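Local coordinates for ferric iron-binding protein HitA (PDB 6IWF) that binds ferric iron, probably as the solute-binding component of an iron uptake system in Pseudomonas aeruginosa, and is involved in gallium internalization, at residues 38-46 / 57-68; 143-152 / 291-302. One frame throughout, in Å; residues are numbered along the deposited sequence.

Overall arrangement
The two contacts come one after the other along the chain, and their centres lie about 16 Å apart. Contact 1 carries Glu-60, an iron(III) ligand that this model holds without metal; its side chain is about 3 Å from that of Tyr-196 and about 4 Å from that of His-12, two further ligands. Contact 2 is helix packing, yet Glu-145 brings it to about 7 Å from the side chain of Glu-60. They meet where Glu-61 OE2 and Glu-145 OE2 stand 2.8 Å apart, a separation consistent with a shared proton. Nearby, Gly-293 O packs against Pro-63 CG at 3.5 Å, so the turn of 291-302 rests on helix 63-70.

Contact 1 of 2, residues 38-46 / 57-68; sequences DGQLASQIT and LYTEESPPLIRL
Helix 38-46 runs nearly antiparallel to strand 57-59, at 154° with axes 9.2 Å apart, and almost parallel to helix 63-68. Asp-38, the first residue of the helix, turns its carboxylate to the backbone just past the strand, swung there by a chi1 of -82° that sets CG beside its own backbone N. Asp-38 OD1 takes the N-H of Glu-60 N on its syn lone pair at 3.0 Å, and OD2 accepts from Glu-61 N, also on the syn side but slightly out of the carboxylate plane. Both oxygens being tied to successive amides, the carboxylate is held against rotation. Asp-38 CB meanwhile leans on Pro-64 CG at 3.7 Å. Thr-59 reinforces the same bend: Thr-59 OG1 donates to Glu-61 O at 2.7 Å.

Further along the helix the contact turns apolar. The methyl of Ala-42 lies against Pro-64 CB and Leu-68 CD1, while Ile-45 CD1 reaches both Leu-68 CD1 and the methyls of Leu-57. Arg-67 comes across the outer side, fitting as a knob among Gly-39, Ala-42, Ser-43 and Thr-46. An extended chain, CG anti to the backbone N (chi1 171°), carries the guanidinium over to Ser-43. Ser-43 OG lies at its edge, in plane, and accepts a weak bond from Arg-67 NH1 at 3.3 Å. Thr-46 OG1 stands over one face, toward its rim; it donates to Ala-42 O at 2.8 Å, and that carbonyl receives Thr-46 N from its other face.

Tyr-196 OH hydrogen-bonds Glu-60 OE1, and Asp-38 holds the backbone on which this ligand is mounted. Helix 38-48 links strands 30-35 and 56-59, both parallel to strand 4-9, in a beta-alpha-beta crossover; Glu-60 in the loop after the second strand fits the periplasmic binding protein fold and its iron(III) site.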
# COMPACT_ATOMS: atom_id res chain seq x y z
N ASP A 38 6.51 -7.92 1.64
CA ASP A 38 6.74 -7.06 2.80
C ASP A 38 7.12 -7.85 4.05
O ASP A 38 8.20 -7.68 4.62
CB ASP A 38 5.48 -6.24 3.10
CG ASP A 38 5.35 -4.99 2.23
OD1 ASP A 38 6.21 -4.77 1.33
OD2 ASP A 38 4.36 -4.25 2.44
N GLY A 39 6.21 -8.73 4.49
CA GLY A 39 6.44 -9.45 5.73
C GLY A 39 7.60 -10.44 5.64
O GLY A 39 8.37 -10.59 6.58
N GLN A 40 7.72 -11.12 4.50
CA GLN A 40 8.84 -12.03 4.29
C GLN A 40 10.16 -11.28 4.39
O GLN A 40 11.11 -11.74 5.04
CB GLN A 40 8.70 -12.73 2.94
CG GLN A 40 9.96 -13.37 2.39
CD GLN A 40 9.95 -13.47 0.86
OE1 GLN A 40 8.89 -13.47 0.22
NE2 GLN A 40 11.14 -13.54 0.27
N LEU A 41 10.22 -10.09 3.79
CA LEU A 41 11.45 -9.31 3.83
C LEU A 41 11.72 -8.78 5.23
O LEU A 41 12.87 -8.82 5.70
CB LEU A 41 11.40 -8.17 2.82
CG LEU A 41 11.41 -8.63 1.36
CD1 LEU A 41 11.06 -7.45 0.47
CD2 LEU A 41 12.76 -9.21 1.02
N ALA A 42 10.69 -8.29 5.92
CA ALA A 42 10.89 -7.81 7.29
C ALA A 42 11.32 -8.95 8.21
O ALA A 42 12.19 -8.77 9.07
CB ALA A 42 9.62 -7.13 7.80
N SER A 43 10.74 -10.14 8.02
CA SER A 43 11.17 -11.30 8.81
C SER A 43 12.59 -11.71 8.47
O SER A 43 13.36 -12.08 9.36
CB SER A 43 10.22 -12.48 8.59
OG SER A 43 8.95 -12.17 9.13
N GLN A 44 12.97 -11.65 7.19
CA GLN A 44 14.34 -11.97 6.81
C GLN A 44 15.32 -11.01 7.47
O GLN A 44 16.34 -11.43 8.03
CB GLN A 44 14.49 -11.94 5.30
CG GLN A 44 15.86 -12.40 4.80
CD GLN A 44 15.96 -12.40 3.29
OE1 GLN A 44 14.94 -12.40 2.59
NE2 GLN A 44 17.19 -12.39 2.77
N ILE A 45 15.01 -9.70 7.42
CA ILE A 45 15.89 -8.73 8.06
C ILE A 45 15.98 -8.99 9.55
O ILE A 45 17.06 -8.91 10.15
CB ILE A 45 15.40 -7.29 7.77
CG1 ILE A 45 15.66 -6.94 6.31
CG2 ILE A 45 16.10 -6.30 8.70
CD1 ILE A 45 14.91 -5.69 5.82
N THR A 46 14.85 -9.32 10.18
CA THR A 46 14.85 -9.61 11.61
C THR A 46 15.73 -10.82 11.93
O THR A 46 16.49 -10.81 12.90
CB THR A 46 13.42 -9.81 12.10
OG1 THR A 46 12.66 -8.63 11.86
CG2 THR A 46 13.39 -10.12 13.59
N LEU A 57 15.23 -0.81 2.62
CA LEU A 57 14.00 -1.59 2.53
C LEU A 57 12.90 -0.72 1.94
O LEU A 57 12.73 0.43 2.36
CB LEU A 57 13.58 -2.11 3.90
CG LEU A 57 12.22 -2.81 3.98
CD1 LEU A 57 12.19 -4.11 3.21
CD2 LEU A 57 11.84 -3.03 5.44
N TYR A 58 12.16 -1.26 0.98
CA TYR A 58 11.09 -0.55 0.30
C TYR A 58 9.86 -1.44 0.38
O TYR A 58 9.90 -2.58 -0.09
CB TYR A 58 11.49 -0.29 -1.16
CG TYR A 58 10.57 0.55 -2.02
CD1 TYR A 58 9.57 1.36 -1.48
CD2 TYR A 58 10.72 0.53 -3.40
CE1 TYR A 58 8.75 2.13 -2.32
CE2 TYR A 58 9.92 1.29 -4.23
CZ TYR A 58 8.94 2.08 -3.69
OH TYR A 58 8.17 2.82 -4.55
N THR A 59 8.80 -0.96 1.03
CA THR A 59 7.62 -1.79 1.27
C THR A 59 6.37 -1.18 0.65
O THR A 59 6.24 0.05 0.51
CB THR A 59 7.37 -2.01 2.76
OG1 THR A 59 7.14 -0.76 3.41
CG2 THR A 59 8.54 -2.75 3.41
N GLU A 60 5.43 -2.06 0.31
CA GLU A 60 4.11 -1.65 -0.17
C GLU A 60 3.31 -0.95 0.92
O GLU A 60 2.52 -0.04 0.63
CB GLU A 60 3.35 -2.87 -0.66
CG GLU A 60 3.12 -2.93 -2.14
CD GLU A 60 1.99 -3.85 -2.49
OE1 GLU A 60 1.02 -3.38 -3.11
OE2 GLU A 60 2.07 -5.05 -2.13
N GLU A 61 3.47 -1.38 2.18
CA GLU A 61 2.66 -0.88 3.28
C GLU A 61 3.54 -0.52 4.47
O GLU A 61 4.71 -0.92 4.55
CB GLU A 61 1.61 -1.91 3.73
CG GLU A 61 0.94 -2.66 2.58
CD GLU A 61 -0.07 -1.83 1.81
OE1 GLU A 61 -0.59 -2.35 0.79
OE2 GLU A 61 -0.35 -0.67 2.21
N SER A 62 2.96 0.22 5.41
CA SER A 62 3.73 0.73 6.54
C SER A 62 3.87 -0.22 7.74
O SER A 62 4.86 -0.08 8.47
CB SER A 62 3.14 2.06 7.01
OG SER A 62 1.74 1.97 7.20
N PRO A 63 2.95 -1.16 8.01
CA PRO A 63 3.12 -2.03 9.22
C PRO A 63 4.50 -2.67 9.34
O PRO A 63 5.08 -2.64 10.44
CB PRO A 63 2.01 -3.08 9.05
CG PRO A 63 0.90 -2.27 8.44
CD PRO A 63 1.60 -1.35 7.43
N PRO A 64 5.09 -3.23 8.27
CA PRO A 64 6.45 -3.79 8.44
C PRO A 64 7.48 -2.75 8.85
O PRO A 64 8.44 -3.10 9.56
CB PRO A 64 6.78 -4.37 7.05
CG PRO A 64 5.46 -4.53 6.39
CD PRO A 64 4.61 -3.43 6.89
N LEU A 65 7.34 -1.51 8.40
CA LEU A 65 8.31 -0.48 8.78
C LEU A 65 8.13 -0.09 10.23
O LEU A 65 9.11 0.13 10.95
CB LEU A 65 8.18 0.75 7.88
CG LEU A 65 8.39 0.51 6.39
CD1 LEU A 65 8.02 1.78 5.61
CD2 LEU A 65 9.82 0.11 6.13
N ILE A 66 6.87 0.03 10.68
CA ILE A 66 6.62 0.34 12.08
C ILE A 66 7.17 -0.77 12.96
O ILE A 66 7.77 -0.51 14.01
CB ILE A 66 5.11 0.59 12.31
CG1 ILE A 66 4.70 1.90 11.62
CG2 ILE A 66 4.79 0.66 13.80
CD1 ILE A 66 3.22 2.09 11.51
N ARG A 67 7.03 -2.03 12.50
CA ARG A 67 7.58 -3.18 13.23
C ARG A 67 9.10 -3.08 13.34
O ARG A 67 9.66 -3.17 14.44
CB ARG A 67 7.17 -4.49 12.54
CG ARG A 67 7.84 -5.77 13.09
CD ARG A 67 7.74 -6.95 12.09
NE ARG A 67 8.49 -8.12 12.56
CZ ARG A 67 8.79 -9.17 11.80
NH1 ARG A 67 8.40 -9.22 10.53
NH2 ARG A 67 9.47 -10.19 12.31
N LEU A 68 9.78 -2.89 12.20
CA LEU A 68 11.24 -2.83 12.20
C LEU A 68 11.75 -1.60 12.94
O LEU A 68 12.83 -1.65 13.56
CB LEU A 68 11.76 -2.83 10.76
CG LEU A 68 11.56 -4.12 9.97
CD1 LEU A 68 12.26 -4.01 8.64
CD2 LEU A 68 12.10 -5.31 10.72

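Contact 2 of 2, residues 143-152 / 291-302; sequences FLEQVAAVIK and DLGEASEALSLE
Ala-298 is the knob of a knobs-into-holes fit, seated among Leu-144, Val-147, Ala-148 and Ile-151, where helices 143-152 and 296-302 cross at 105°. Small residues let the axes approach to 8.1 Å: Ala-298 CB is 3.5 Å from Ala-148 N and 3.8 Å from Ala-148 CB. Ala-295, the N-cap residue, adds its methyl beside Ala-148 CB and Leu-144 CG.

Larger apolar groups surround this point. Ile-151 CD1 reaches over to Ala-298 CA and Leu-301 CD2, the latter also touching Val-147 CG1. Leu-144 sends CD1 to the backbone N of Leu-299 at 3.5 Å. Leu-292, first residue of the type II' turn 292-295 that passes through Gly-293 at positive phi, lays CD2 on Ala-148 and Ala-149.

The polar contacts are of two kinds. At the exposed edge Lys-152 bends at chi2 (-77°), bringing CE to 3.3 Å from Asp-291 O, while NZ makes a long salt bridge to Asp-291 OD1; the other oxygen, OD2, accepts from Thr-288 N. Glu-302, buried and extended beyond CG, sets its carboxylate nearly coplanar with the Phe-143 ring, 9° between planes, and Glu-302 OE1 meets the ring edge 3.4 Å from Phe-143 CD2.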
# COMPACT_ATOMS: atom_id res chain seq x y z
N PHE A 143 -5.65 -5.46 2.58
CA PHE A 143 -6.88 -5.76 3.30
C PHE A 143 -6.65 -5.79 4.81
O PHE A 143 -7.53 -5.41 5.58
CB PHE A 143 -7.49 -7.08 2.82
CG PHE A 143 -8.83 -7.35 3.42
CD1 PHE A 143 -9.95 -6.68 2.96
CD2 PHE A 143 -8.97 -8.23 4.49
CE1 PHE A 143 -11.21 -6.91 3.53
CE2 PHE A 143 -10.21 -8.46 5.06
CZ PHE A 143 -11.33 -7.79 4.58
N LEU A 144 -5.47 -6.24 5.26
CA LEU A 144 -5.16 -6.18 6.68
C LEU A 144 -5.28 -4.76 7.20
O LEU A 144 -5.85 -4.53 8.27
CB LEU A 144 -3.75 -6.72 6.93
CG LEU A 144 -3.28 -6.63 8.38
CD1 LEU A 144 -4.11 -7.55 9.25
CD2 LEU A 144 -1.80 -7.00 8.44
N GLU A 145 -4.75 -3.79 6.46
CA GLU A 145 -4.87 -2.40 6.88
C GLU A 145 -6.33 -1.95 6.87
O GLU A 145 -6.75 -1.18 7.74
CB GLU A 145 -4.02 -1.49 5.99
CG GLU A 145 -2.64 -1.28 6.57
CD GLU A 145 -1.65 -0.78 5.56
OE1 GLU A 145 -1.19 0.39 5.68
OE2 GLU A 145 -1.33 -1.55 4.64
N GLN A 146 -7.12 -2.44 5.90
CA GLN A 146 -8.55 -2.14 5.89
C GLN A 146 -9.21 -2.61 7.18
O GLN A 146 -10.03 -1.90 7.77
CB GLN A 146 -9.23 -2.80 4.68
CG GLN A 146 -10.75 -2.51 4.61
CD GLN A 146 -11.04 -1.03 4.37
OE1 GLN A 146 -11.17 -0.59 3.23
NE2 GLN A 146 -11.14 -0.25 5.46
N VAL A 147 -8.88 -3.82 7.62
CA VAL A 147 -9.48 -4.32 8.85
C VAL A 147 -9.06 -3.47 10.04
O VAL A 147 -9.88 -3.14 10.91
CB VAL A 147 -9.11 -5.80 9.05
CG1 VAL A 147 -9.67 -6.32 10.38
CG2 VAL A 147 -9.65 -6.62 7.89
N ALA A 148 -7.78 -3.11 10.10
CA ALA A 148 -7.30 -2.28 11.20
C ALA A 148 -8.04 -0.95 11.23
O ALA A 148 -8.36 -0.43 12.31
CB ALA A 148 -5.79 -2.04 11.08
N ALA A 149 -8.34 -0.39 10.06
CA ALA A 149 -9.10 0.85 10.00
C ALA A 149 -10.52 0.66 10.53
O ALA A 149 -11.03 1.52 11.24
CB ALA A 149 -9.13 1.38 8.56
N VAL A 150 -11.16 -0.46 10.20
CA VAL A 150 -12.52 -0.68 10.71
C VAL A 150 -12.49 -0.81 12.24
O VAL A 150 -13.34 -0.25 12.94
CB VAL A 150 -13.19 -1.89 10.03
CG1 VAL A 150 -14.56 -2.18 10.65
CG2 VAL A 150 -13.34 -1.66 8.53
N ILE A 151 -11.50 -1.53 12.78
CA ILE A 151 -11.39 -1.64 14.24
C ILE A 151 -11.23 -0.27 14.86
O ILE A 151 -11.88 0.06 15.86
CB ILE A 151 -10.22 -2.56 14.63
CG1 ILE A 151 -10.52 -3.99 14.22
CG2 ILE A 151 -9.98 -2.48 16.15
CD1 ILE A 151 -9.32 -4.92 14.36
N LYS A 152 -10.37 0.56 14.27
CA LYS A 152 -10.05 1.86 14.83
C LYS A 152 -11.24 2.82 14.76
O LYS A 152 -11.49 3.59 15.70
CB LYS A 152 -8.84 2.44 14.11
CG LYS A 152 -7.55 2.33 14.88
CD LYS A 152 -7.51 3.39 15.96
CE LYS A 152 -6.09 3.81 16.27
NZ LYS A 152 -6.04 5.12 16.97
N ASP A 291 -1.60 5.61 13.37
CA ASP A 291 -2.88 5.13 13.88
C ASP A 291 -3.07 3.64 13.58
O ASP A 291 -3.57 2.90 14.42
CB ASP A 291 -4.03 5.93 13.28
CG ASP A 291 -4.08 7.36 13.78
OD1 ASP A 291 -3.73 7.60 14.95
OD2 ASP A 291 -4.46 8.26 12.99
N LEU A 292 -2.69 3.20 12.38
CA LEU A 292 -2.84 1.79 12.02
C LEU A 292 -1.77 0.91 12.64
O LEU A 292 -2.02 -0.27 12.93
CB LEU A 292 -2.82 1.63 10.50
CG LEU A 292 -3.77 2.53 9.69
CD1 LEU A 292 -3.44 2.48 8.19
CD2 LEU A 292 -5.19 2.09 9.93
N GLY A 293 -0.57 1.45 12.85
CA GLY A 293 0.48 0.71 13.53
C GLY A 293 0.85 -0.56 12.80
O GLY A 293 0.89 -0.61 11.56
N GLU A 294 1.15 -1.61 13.57
CA GLU A 294 1.48 -2.91 12.99
C GLU A 294 0.24 -3.71 12.62
O GLU A 294 0.37 -4.82 12.10
CB GLU A 294 2.37 -3.71 13.96
CG GLU A 294 3.76 -3.07 14.16
CD GLU A 294 4.59 -3.74 15.25
OE1 GLU A 294 5.10 -3.02 16.14
OE2 GLU A 294 4.75 -4.98 15.19
N ALA A 295 -0.95 -3.16 12.87
CA ALA A 295 -2.21 -3.84 12.56
C ALA A 295 -2.31 -5.19 13.27
O ALA A 295 -2.86 -6.15 12.73
CB ALA A 295 -2.39 -4.02 11.04
N SER A 296 -1.79 -5.26 14.51
CA SER A 296 -1.75 -6.54 15.22
C SER A 296 -3.15 -7.03 15.60
O SER A 296 -3.44 -8.23 15.49
CB SER A 296 -0.88 -6.41 16.47
OG SER A 296 0.47 -6.19 16.09
N GLU A 297 -4.01 -6.13 16.06
CA GLU A 297 -5.37 -6.54 16.41
C GLU A 297 -6.13 -7.00 15.17
O GLU A 297 -6.90 -7.97 15.23
CB GLU A 297 -6.09 -5.37 17.10
CG GLU A 297 -7.30 -5.75 17.94
CD GLU A 297 -7.83 -4.56 18.74
OE1 GLU A 297 -8.98 -4.63 19.23
OE2 GLU A 297 -7.10 -3.55 18.88
N ALA A 298 -5.92 -6.32 14.05
CA ALA A 298 -6.54 -6.74 12.79
C ALA A 298 -6.10 -8.15 12.40
O ALA A 298 -6.91 -8.96 11.96
CB ALA A 298 -6.21 -5.75 11.68
N LEU A 299 -4.80 -8.45 12.56
CA LEU A 299 -4.33 -9.78 12.18
C LEU A 299 -4.98 -10.85 13.04
O LEU A 299 -5.42 -11.89 12.53
CB LEU A 299 -2.81 -9.84 12.29
CG LEU A 299 -2.15 -11.06 11.64
CD1 LEU A 299 -2.63 -11.27 10.20
CD2 LEU A 299 -0.63 -10.89 11.68
N SER A 300 -5.08 -10.59 14.35
CA SER A 300 -5.71 -11.56 15.24
C SER A 300 -7.17 -11.78 14.88
O SER A 300 -7.68 -12.90 14.95
CB SER A 300 -5.61 -11.09 16.69
OG SER A 300 -4.28 -11.19 17.14
N LEU A 301 -7.87 -10.71 14.48
CA LEU A 301 -9.27 -10.84 14.12
C LEU A 301 -9.44 -11.65 12.85
O LEU A 301 -10.33 -12.50 12.76
CB LEU A 301 -9.89 -9.45 13.97
CG LEU A 301 -11.34 -9.42 13.52
CD1 LEU A 301 -12.21 -10.24 14.47
CD2 LEU A 301 -11.84 -7.97 13.43
N GLU A 302 -8.61 -11.38 11.85
CA GLU A 302 -8.62 -12.19 10.63
C GLU A 302 -8.41 -13.66 10.95
O GLU A 302 -9.09 -14.53 10.38
CB GLU A 302 -7.53 -11.72 9.68
CG GLU A 302 -7.82 -10.42 8.96
CD GLU A 302 -6.71 -10.08 7.95
OE1 GLU A 302 -6.95 -9.24 7.07
OE2 GLU A 302 -5.60 -10.66 8.06